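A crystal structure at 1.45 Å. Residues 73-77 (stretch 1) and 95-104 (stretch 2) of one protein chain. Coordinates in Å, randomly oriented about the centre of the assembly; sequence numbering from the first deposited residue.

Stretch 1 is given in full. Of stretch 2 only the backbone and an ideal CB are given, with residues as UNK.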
# COMPACT_ATOMS: atom_id res chain seq x y z
N LEU A 73 5.88 -2.81 -25.57
CA LEU A 73 4.44 -2.54 -25.61
C LEU A 73 4.24 -1.10 -25.18
O LEU A 73 4.41 -0.76 -24.00
CB LEU A 73 3.69 -3.51 -24.69
CG LEU A 73 2.19 -3.29 -24.54
CD1 LEU A 73 1.44 -3.60 -25.84
CD2 LEU A 73 1.66 -4.15 -23.38
N LEU A 74 3.93 -0.25 -26.15
CA LEU A 74 3.85 1.20 -25.92
C LEU A 74 2.50 1.61 -25.36
O LEU A 74 1.47 1.01 -25.69
CB LEU A 74 4.08 1.94 -27.24
CG LEU A 74 5.38 1.64 -27.98
CD1 LEU A 74 5.36 2.26 -29.38
CD2 LEU A 74 6.59 2.15 -27.21
N SER A 75 2.51 2.65 -24.52
CA SER A 75 1.28 3.23 -23.98
C SER A 75 1.46 4.73 -23.90
O SER A 75 2.53 5.21 -23.52
CB SER A 75 1.00 2.66 -22.58
OG SER A 75 2.18 2.58 -21.79
N LEU A 76 0.42 5.49 -24.23
CA LEU A 76 0.47 6.92 -24.02
C LEU A 76 0.70 7.20 -22.53
O LEU A 76 -0.03 6.71 -21.67
CB LEU A 76 -0.81 7.60 -24.51
CG LEU A 76 -0.88 9.09 -24.18
CD1 LEU A 76 0.17 9.86 -24.98
CD2 LEU A 76 -2.28 9.66 -24.47
N THR A 77 1.72 8.01 -22.25
CA THR A 77 2.21 8.21 -20.89
C THR A 77 1.16 8.89 -20.02
O THR A 77 0.35 9.67 -20.52
CB THR A 77 3.51 9.04 -20.93
OG1 THR A 77 4.10 9.06 -19.63
CG2 THR A 77 3.26 10.47 -21.42
N UNK A 95 -6.98 10.60 -31.81
CA UNK A 95 -5.77 10.95 -32.55
C UNK A 95 -4.57 10.15 -32.05
O UNK A 95 -3.81 9.58 -32.84
CB UNK A 95 -5.49 12.45 -32.43
N UNK A 96 -4.41 10.10 -30.73
CA UNK A 96 -3.31 9.36 -30.14
C UNK A 96 -3.39 7.87 -30.47
O UNK A 96 -2.36 7.20 -30.63
CB UNK A 96 -3.30 9.56 -28.62
N UNK A 97 -4.61 7.35 -30.58
CA UNK A 97 -4.77 5.94 -30.95
C UNK A 97 -4.41 5.68 -32.41
O UNK A 97 -3.79 4.66 -32.73
CB UNK A 97 -6.21 5.49 -30.69
N UNK A 98 -4.79 6.59 -33.29
CA UNK A 98 -4.38 6.48 -34.69
C UNK A 98 -2.86 6.53 -34.78
O UNK A 98 -2.26 5.76 -35.53
CB UNK A 98 -5.01 7.59 -35.53
N UNK A 99 -2.25 7.44 -34.03
CA UNK A 99 -0.79 7.58 -34.08
C UNK A 99 -0.10 6.36 -33.46
O UNK A 99 0.93 5.91 -33.96
CB UNK A 99 -0.35 8.86 -33.36
N UNK A 100 -0.68 5.82 -32.40
CA UNK A 100 -0.17 4.58 -31.82
C UNK A 100 -0.21 3.43 -32.83
O UNK A 100 0.78 2.71 -33.02
CB UNK A 100 -0.98 4.21 -30.57
N UNK A 101 -1.35 3.26 -33.50
CA UNK A 101 -1.46 2.20 -34.51
C UNK A 101 -0.46 2.38 -35.65
O UNK A 101 0.13 1.42 -36.14
CB UNK A 101 -2.88 2.16 -35.08
N UNK A 102 -0.26 3.62 -36.08
CA UNK A 102 0.67 3.90 -37.16
C UNK A 102 2.12 3.67 -36.72
O UNK A 102 2.94 3.19 -37.51
CB UNK A 102 0.49 5.34 -37.65
N UNK A 103 2.42 4.00 -35.47
CA UNK A 103 3.74 3.73 -34.92
C UNK A 103 4.02 2.23 -34.87
O UNK A 103 5.09 1.76 -35.28
CB UNK A 103 3.87 4.34 -33.52
N UNK A 104 3.04 1.48 -34.38
CA UNK A 104 3.17 0.04 -34.33
C UNK A 104 3.35 -0.57 -35.72
O UNK A 104 4.24 -1.39 -35.95
CB UNK A 104 1.94 -0.57 -33.64

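The strand at 73-76 and the helix at 95-104 run nearly antiparallel, 161° between their directions, with axes 9.8 Å apart at closest approach. Leu-74 and Leu-76 point toward the helix while Leu-73 and Ser-75 point away, so the helix meets an alternating, greasy surface.

Position 95 has nothing of the strand within 5.5 Å of its ideal CB; many helix-compatible residues would do. It is Ile-95.

Position 96 points toward the strand, and its ideal CB already lies 4.3 Å from Leu-76 CD2. With that methyl ahead of the CB, a small residue such as alanine or serine suits it. The residue is Ala-96; its CB makes a loose apolar contact with Leu-76 CD2 at 4.3 Å.

Position 97 looks sideways, and the strand offers its CB no close partner. Polar or apolar residues are both conceivable. Asn-97 stands there, its amide hydrogen-bonded elsewhere in the structure. Positions 98 and 99 are out of reach of the strand and leave the choice open; they carry Asp-98 and Leu-99.

Position 100 is one helical turn beyond 96 and again points toward the strand, but no strand atom lies within 5.5 Å of its ideal CB. The space ahead is bordered by Leu-74 CB and by backbone, so a long, flexible apolar side chain suits it, methionine best; leucine would be apolar but shorter in reach. Met-100, with chi angles t, p, p, brings SD to 3.7 Å from Leu-74 CB. Its CE reaches the backbone itself, 3.6 Å from Leu-74 O and 3.8 Å from both Ser-75 CA and Leu-76 N. These are packing contacts; no hydrogen bond joins the two stretches.

The strand places no demand on positions 101 and 102, where many helix-compatible residues would do; they hold Ala-101 and Gln-102.

Position 103 turns toward the strand once more, its ideal CB 4.9 Å from Leu-74 CD1. A modest branched residue such as valine, isoleucine or threonine could offer that leucine a methyl. Thr-103 does so, CG2 lying 3.9 Å from Leu-74 CD1, while its OG1 donates to Leu-99 O at 2.9 Å, one turn back, so the hydroxyl is satisfied within the helix.

Position 104 points sideways, little constrained by the strand, so many residues would do. Val-104 CG2 comes no closer than 5.0 Å, to Leu-74 CD1, too far for a contact. The rule is a methyl where a leucine end lies just ahead of the CB (96, 103), a long thioether where the CB has depth before it (100).

Stretch 2, residues 95-104: IANDLMAQTV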
# COMPACT_ATOMS: atom_id res chain seq x y z
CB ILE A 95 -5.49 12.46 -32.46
CG1 ILE A 95 -6.53 13.23 -33.28
CG2 ILE A 95 -4.07 12.80 -32.92
CD1 ILE A 95 -6.52 14.73 -33.01
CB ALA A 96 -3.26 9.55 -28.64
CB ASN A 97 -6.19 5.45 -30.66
CG ASN A 97 -6.46 5.31 -29.18
OD1 ASN A 97 -5.53 5.21 -28.37
ND2 ASN A 97 -7.74 5.26 -28.81
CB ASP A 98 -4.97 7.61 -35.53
CG ASP A 98 -6.43 7.41 -35.85
OD1 ASP A 98 -6.94 6.29 -35.63
OD2 ASP A 98 -7.06 8.37 -36.34
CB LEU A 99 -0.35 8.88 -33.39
CG LEU A 99 -0.71 10.14 -34.19
CD1 LEU A 99 -0.43 11.39 -33.38
CD2 LEU A 99 0.06 10.18 -35.50
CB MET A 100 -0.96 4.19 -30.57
CG MET A 100 -0.49 2.88 -29.93
SD MET A 100 1.13 3.05 -29.14
CE MET A 100 0.67 3.89 -27.63
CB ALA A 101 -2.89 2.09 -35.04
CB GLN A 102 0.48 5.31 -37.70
CG GLN A 102 -0.84 5.45 -38.46
CD GLN A 102 -1.25 6.89 -38.75
OE1 GLN A 102 -0.43 7.80 -38.72
NE2 GLN A 102 -2.53 7.09 -39.01
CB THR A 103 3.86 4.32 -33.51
OG1 THR A 103 3.77 5.74 -33.61
CG2 THR A 103 5.19 3.93 -32.87
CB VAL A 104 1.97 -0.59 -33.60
CG1 VAL A 104 1.91 -2.09 -33.84
CG2 VAL A 104 2.06 -0.27 -32.12
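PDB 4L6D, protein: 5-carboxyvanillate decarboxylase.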